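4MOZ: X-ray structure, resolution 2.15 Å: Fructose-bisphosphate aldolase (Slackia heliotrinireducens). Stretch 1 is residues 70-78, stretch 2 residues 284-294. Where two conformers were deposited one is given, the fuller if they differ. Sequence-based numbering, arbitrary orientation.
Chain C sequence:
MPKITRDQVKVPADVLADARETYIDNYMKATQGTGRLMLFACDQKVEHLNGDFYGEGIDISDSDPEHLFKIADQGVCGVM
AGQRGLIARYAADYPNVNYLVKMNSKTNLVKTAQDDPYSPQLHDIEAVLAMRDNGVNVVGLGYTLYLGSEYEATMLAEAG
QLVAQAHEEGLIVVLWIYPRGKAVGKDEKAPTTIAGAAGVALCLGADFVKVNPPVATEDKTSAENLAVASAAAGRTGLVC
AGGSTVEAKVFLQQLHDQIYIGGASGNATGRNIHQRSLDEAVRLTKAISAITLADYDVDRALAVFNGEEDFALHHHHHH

Stretch 1 70-78: KIADQGVCG
Stretch 2 (284-294) LTKAISAITLA

Stretch 1 is the last part of a helix, 70-74, followed by a loop that is extended at Val 76 and Cys 77; stretch 2 is helical, and the helix begins earlier in the chain. Helical phi/psi values persist to Gln 74 (-92/-27), whose N bonds Lys 70 O at 2.8 Å. Gly 75 N still bonds Ile 71 O at 2.8 Å, but its own phi/psi of -86/-171 leaves the helix. Val 76 (-119/118) and Cys 77 (-138/159) then run extended along the other helix. The register is set by Val 76 and Lys 286, whose CA atoms lie 5.3 Å apart.

Two hydrogen bonds clamp the backbone of Val 76, one at each polar atom. Val 76 N donates to Thr 285 OG1 at 3.2 Å, with an N-H...acceptor angle of 145°. Ser 289 OG donates to Val 76 O at 2.6 Å. Thr 285 and Ser 289 are one helical turn apart, as the 2.8 Å bond from Ser 289 N to Thr 285 O confirms, and both CA-to-CB bonds point toward stretch 1. Their short hydroxyl side chains therefore bring a polar oxygen to each backbone polar atom of Val 76. Thr 285 is p (chi1 66°), which puts OG1 at Val 76 N while Thr 285 CG2 meets Ile 71 CG2 at 3.8 Å and Cys 77 SG at 4.1 Å. Ser 289 is m (chi1 -78°), bringing OG to the carbonyl. Val 76 O and Thr 285 O, 3.3 Å apart, are both acceptors and form no bond.

Gly 75 fits closely against the threonine: Gly 75 CA is 3.3 Å from Thr 285 OG1. An ideal CB on Gly 75 would lie 2.2 Å from Thr 285 OG1, a clash, so the absence of a side chain permits this approach.

Val 76 loses the most surface, 84 Å² of the 340 Å² buried by both sides together. The CA-to-CB bond of Val 76 points sideways and its chi1 is t (178°). Val 76 CG1 lies 3.7 Å from Ser 289 OG and 4.4 Å from Leu 293 CD1, the latter an apolar contact. The CA-to-CB bond of Leu 293, chi1 m and chi2 t (-50°, 169°), points toward stretch 1.

Lys 286 is m, t, t, t (-72°, 179°, 175°, -178°), so its chain is extended beyond CB. Lys 286 CG packs against Val 76 CG2 at 4.1 Å, and Lys 286 CE comes within 4.0 Å of Gln 74 O, while NZ is hydrogen-bonded elsewhere in the structure. Ile 71, m and t (-65°, 165°), and Cys 77, m (-49°) in the conformer given, pack against the methyl CG2 of Thr 285.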

ATOM      1  N   LYS C  70      -7.647 -35.925 -13.659  1.00 29.77           N
ATOM      2  CA  LYS C  70      -7.741 -37.352 -13.948  1.00 29.78           C
ATOM      3  C   LYS C  70      -6.457 -38.067 -13.532  1.00 27.57           C
ATOM      4  O   LYS C  70      -6.510 -39.154 -12.960  1.00 26.97           O
ATOM      5  CB  LYS C  70      -8.019 -37.595 -15.434  1.00 29.46           C
ATOM      6  CG  LYS C  70      -9.414 -37.208 -15.906  1.00 31.02           C
ATOM      7  CD  LYS C  70      -9.570 -37.560 -17.380  1.00 34.72           C
ATOM      8  CE  LYS C  70     -10.823 -36.958 -17.997  1.00 36.68           C
ATOM      9  NZ  LYS C  70     -12.041 -37.738 -17.664  1.00 42.47           N
ATOM     10  N   ILE C  71      -5.314 -37.443 -13.822  1.00 27.53           N
ATOM     11  CA  ILE C  71      -4.004 -37.964 -13.432  1.00 26.77           C
ATOM     12  C   ILE C  71      -3.880 -38.050 -11.911  1.00 26.71           C
ATOM     13  O   ILE C  71      -3.493 -39.087 -11.374  1.00 27.94           O
ATOM     14  CB  ILE C  71      -2.851 -37.115 -14.007  1.00 24.71           C
ATOM     15  CG1 ILE C  71      -2.826 -37.209 -15.535  1.00 25.22           C
ATOM     16  CG2 ILE C  71      -1.514 -37.581 -13.447  1.00 25.05           C
ATOM     17  CD1 ILE C  71      -1.981 -36.147 -16.210  1.00 25.64           C
ATOM     18  N   ALA C  72      -4.222 -36.966 -11.226  1.00 25.35           N
ATOM     19  CA  ALA C  72      -4.163 -36.918  -9.769  1.00 26.85           C
ATOM     20  C   ALA C  72      -5.054 -37.978  -9.127  1.00 28.75           C
ATOM     21  O   ALA C  72      -4.718 -38.526  -8.074  1.00 31.17           O
ATOM     22  CB  ALA C  72      -4.551 -35.535  -9.274  1.00 23.91           C
ATOM     23  N   ASP C  73      -6.180 -38.269  -9.774  1.00 29.33           N
ATOM     24  CA  ASP C  73      -7.179 -39.193  -9.239  1.00 31.81           C
ATOM     25  C   ASP C  73      -6.845 -40.659  -9.535  1.00 33.45           C
ATOM     26  O   ASP C  73      -7.023 -41.524  -8.677  1.00 34.17           O
ATOM     27  CB  ASP C  73      -8.560 -38.829  -9.791  1.00 32.63           C
ATOM     28  CG  ASP C  73      -9.662 -39.741  -9.286  1.00 36.01           C
ATOM     29  OD1 ASP C  73      -9.857 -39.844  -8.056  1.00 39.14           O
ATOM     30  OD2 ASP C  73     -10.347 -40.346 -10.132  1.00 35.75           O
ATOM     31  N   GLN C  74      -6.355 -40.932 -10.743  1.00 34.92           N
ATOM     32  CA  GLN C  74      -6.087 -42.305 -11.176  1.00 34.37           C
ATOM     33  C   GLN C  74      -4.662 -42.747 -10.878  1.00 33.76           C
ATOM     34  O   GLN C  74      -4.401 -43.936 -10.722  1.00 35.86           O
ATOM     35  CB  GLN C  74      -6.392 -42.476 -12.664  1.00 33.18           C
ATOM     36  CG  GLN C  74      -7.876 -42.468 -12.979  1.00 34.86           C
ATOM     37  CD  GLN C  74      -8.159 -42.213 -14.443  1.00 35.70           C
ATOM     38  OE1 GLN C  74      -8.926 -41.313 -14.785  1.00 37.96           O
ATOM     39  NE2 GLN C  74      -7.536 -42.996 -15.318  1.00 40.18           N
ATOM     40  N   GLY C  75      -3.743 -41.790 -10.810  1.00 30.92           N
ATOM     41  CA  GLY C  75      -2.368 -42.088 -10.441  1.00 30.39           C
ATOM     42  C   GLY C  75      -2.197 -42.092  -8.936  1.00 29.65           C
ATOM     43  O   GLY C  75      -3.171 -42.032  -8.186  1.00 30.67           O
ATOM     44  N   VAL C  76      -0.951 -42.176  -8.492  1.00 31.86           N
ATOM     45  CA  VAL C  76      -0.644 -42.098  -7.070  1.00 32.29           C
ATOM     46  C   VAL C  76       0.244 -40.885  -6.864  1.00 31.30           C
ATOM     47  O   VAL C  76       1.338 -40.801  -7.431  1.00 32.20           O
ATOM     48  CB  VAL C  76       0.028 -43.392  -6.530  1.00 32.43           C
ATOM     49  CG1 VAL C  76       0.364 -43.252  -5.049  1.00 29.95           C
ATOM     50  CG2 VAL C  76      -0.874 -44.601  -6.740  1.00 29.08           C
ATOM     51  N   CYS C  77      -0.253 -39.936  -6.073  0.50 32.42           N
ATOM     52  CA  CYS C  77       0.460 -38.697  -5.765  0.50 32.85           C
ATOM     53  C   CYS C  77       0.283 -38.374  -4.286  0.50 31.02           C
ATOM     54  O   CYS C  77      -0.655 -38.864  -3.653  0.50 31.58           O
ATOM     55  CB  CYS C  77      -0.085 -37.533  -6.604  0.50 32.65           C
ATOM     56  SG  CYS C  77      -0.247 -37.834  -8.383  0.50 33.30           S
ATOM     57  N   GLY C  78       1.185 -37.562  -3.737  1.00 30.39           N
ATOM     58  CA  GLY C  78       1.059 -37.082  -2.364  1.00 29.74           C
ATOM     59  C   GLY C  78       0.080 -35.927  -2.350  1.00 30.45           C
ATOM     60  O   GLY C  78      -1.001 -36.026  -1.757  1.00 32.88           O
ATOM     61  N   LEU C 284       3.637 -43.087 -14.735  1.00 30.22           N
ATOM     62  CA  LEU C 284       4.804 -42.345 -14.262  1.00 28.44           C
ATOM     63  C   LEU C 284       4.636 -41.874 -12.817  1.00 28.57           C
ATOM     64  O   LEU C 284       5.583 -41.940 -12.034  1.00 29.68           O
ATOM     65  CB  LEU C 284       5.173 -41.185 -15.196  1.00 28.11           C
ATOM     66  CG  LEU C 284       6.415 -40.367 -14.807  1.00 28.85           C
ATOM     67  CD1 LEU C 284       7.671 -41.223 -14.705  1.00 28.51           C
ATOM     68  CD2 LEU C 284       6.637 -39.214 -15.775  1.00 31.00           C
ATOM     69  N   THR C 285       3.437 -41.414 -12.460  1.00 27.39           N
ATOM     70  CA  THR C 285       3.175 -41.004 -11.077  1.00 27.68           C
ATOM     71  C   THR C 285       3.396 -42.199 -10.155  1.00 28.83           C
ATOM     72  O   THR C 285       3.945 -42.056  -9.059  1.00 28.30           O
ATOM     73  CB  THR C 285       1.747 -40.447 -10.849  1.00 28.86           C
ATOM     74  OG1 THR C 285       0.774 -41.482 -11.050  1.00 32.74           O
ATOM     75  CG2 THR C 285       1.446 -39.278 -11.780  1.00 28.40           C
ATOM     76  N   LYS C 286       2.976 -43.373 -10.624  1.00 27.95           N
ATOM     77  CA  LYS C 286       3.099 -44.613  -9.867  1.00 28.27           C
ATOM     78  C   LYS C 286       4.565 -44.985  -9.687  1.00 27.71           C
ATOM     79  O   LYS C 286       4.969 -45.387  -8.597  1.00 29.01           O
ATOM     80  CB  LYS C 286       2.305 -45.744 -10.532  1.00 27.39           C
ATOM     81  CG  LYS C 286       0.799 -45.591 -10.382  1.00 27.10           C
ATOM     82  CD  LYS C 286       0.029 -46.710 -11.066  1.00 28.06           C
ATOM     83  CE  LYS C 286      -1.460 -46.581 -10.783  1.00 25.99           C
ATOM     84  NZ  LYS C 286      -2.254 -47.683 -11.393  1.00 29.57           N
ATOM     85  N   ALA C 287       5.353 -44.813 -10.749  1.00 28.03           N
ATOM     86  CA  ALA C 287       6.801 -45.038 -10.709  1.00 27.62           C
ATOM     87  C   ALA C 287       7.494 -44.092  -9.726  1.00 29.86           C
ATOM     88  O   ALA C 287       8.298 -44.531  -8.894  1.00 28.65           O
ATOM     89  CB  ALA C 287       7.402 -44.900 -12.100  1.00 26.43           C
ATOM     90  N   ILE C 288       7.172 -42.803  -9.822  1.00 29.19           N
ATOM     91  CA  ILE C 288       7.719 -41.789  -8.918  1.00 28.06           C
ATOM     92  C   ILE C 288       7.334 -42.086  -7.466  1.00 28.20           C
ATOM     93  O   ILE C 288       8.195 -42.106  -6.586  1.00 30.86           O
ATOM     94  CB  ILE C 288       7.270 -40.368  -9.320  1.00 26.53           C
ATOM     95  CG1 ILE C 288       7.829 -40.000 -10.699  1.00 26.69           C
ATOM     96  CG2 ILE C 288       7.718 -39.347  -8.282  1.00 26.31           C
ATOM     97  CD1 ILE C 288       7.174 -38.785 -11.325  1.00 23.29           C
ATOM     98  N   SER C 289       6.045 -42.330  -7.230  1.00 28.04           N
ATOM     99  CA  SER C 289       5.533 -42.632  -5.893  1.00 29.26           C
ATOM    100  C   SER C 289       6.109 -43.924  -5.308  1.00 30.42           C
ATOM    101  O   SER C 289       6.228 -44.053  -4.089  1.00 31.57           O
ATOM    102  CB  SER C 289       4.004 -42.712  -5.906  1.00 30.89           C
ATOM    103  OG  SER C 289       3.422 -41.419  -5.924  1.00 29.60           O
ATOM    104  N   ALA C 290       6.459 -44.875  -6.173  1.00 30.31           N
ATOM    105  CA  ALA C 290       7.045 -46.133  -5.720  1.00 31.04           C
ATOM    106  C   ALA C 290       8.434 -45.905  -5.136  1.00 30.87           C
ATOM    107  O   ALA C 290       8.759 -46.451  -4.082  1.00 31.22           O
ATOM    108  CB  ALA C 290       7.084 -47.158  -6.843  1.00 30.09           C
ATOM    109  N   ILE C 291       9.241 -45.087  -5.812  1.00 30.22           N
ATOM    110  CA  ILE C 291      10.539 -44.671  -5.277  1.00 30.68           C
ATOM    111  C   ILE C 291      10.356 -43.839  -4.007  1.00 31.11           C
ATOM    112  O   ILE C 291      10.938 -44.149  -2.969  1.00 32.24           O
ATOM    113  CB  ILE C 291      11.365 -43.870  -6.306  1.00 30.33           C
ATOM    114  CG1 ILE C 291      11.800 -44.781  -7.459  1.00 30.46           C
ATOM    115  CG2 ILE C 291      12.579 -43.225  -5.644  1.00 28.20           C
ATOM    116  CD1 ILE C 291      12.418 -44.050  -8.634  1.00 31.12           C
ATOM    117  N   THR C 292       9.516 -42.812  -4.099  1.00 31.15           N
ATOM    118  CA  THR C 292       9.389 -41.793  -3.061  1.00 30.08           C
ATOM    119  C   THR C 292       8.712 -42.299  -1.788  1.00 28.52           C
ATOM    120  O   THR C 292       9.181 -42.031  -0.683  1.00 30.05           O
ATOM    121  CB  THR C 292       8.641 -40.565  -3.613  1.00 30.05           C
ATOM    122  OG1 THR C 292       9.245 -40.173  -4.852  1.00 32.87           O
ATOM    123  CG2 THR C 292       8.681 -39.395  -2.637  1.00 28.97           C
ATOM    124  N   LEU C 293       7.617 -43.035  -1.950  1.00 28.34           N
ATOM    125  CA  LEU C 293       6.811 -43.475  -0.809  1.00 31.50           C
ATOM    126  C   LEU C 293       7.094 -44.910  -0.348  1.00 32.16           C
ATOM    127  O   LEU C 293       6.925 -45.227   0.836  1.00 31.59           O
ATOM    128  CB  LEU C 293       5.317 -43.305  -1.119  1.00 31.36           C
ATOM    129  CG  LEU C 293       4.875 -41.942  -1.669  1.00 31.44           C
ATOM    130  CD1 LEU C 293       3.445 -41.997  -2.192  1.00 30.63           C
ATOM    131  CD2 LEU C 293       5.029 -40.845  -0.624  1.00 32.03           C
ATOM    132  N   ALA C 294       7.524 -45.765  -1.279  1.00 32.12           N
ATOM    133  CA  ALA C 294       7.684 -47.202  -1.007  1.00 33.05           C
ATOM    134  C   ALA C 294       9.115 -47.746  -1.155  1.00 32.36           C
ATOM    135  O   ALA C 294       9.336 -48.950  -1.016  1.00 36.93           O
ATOM    136  CB  ALA C 294       6.711 -48.009  -1.859  1.00 34.25           C
TER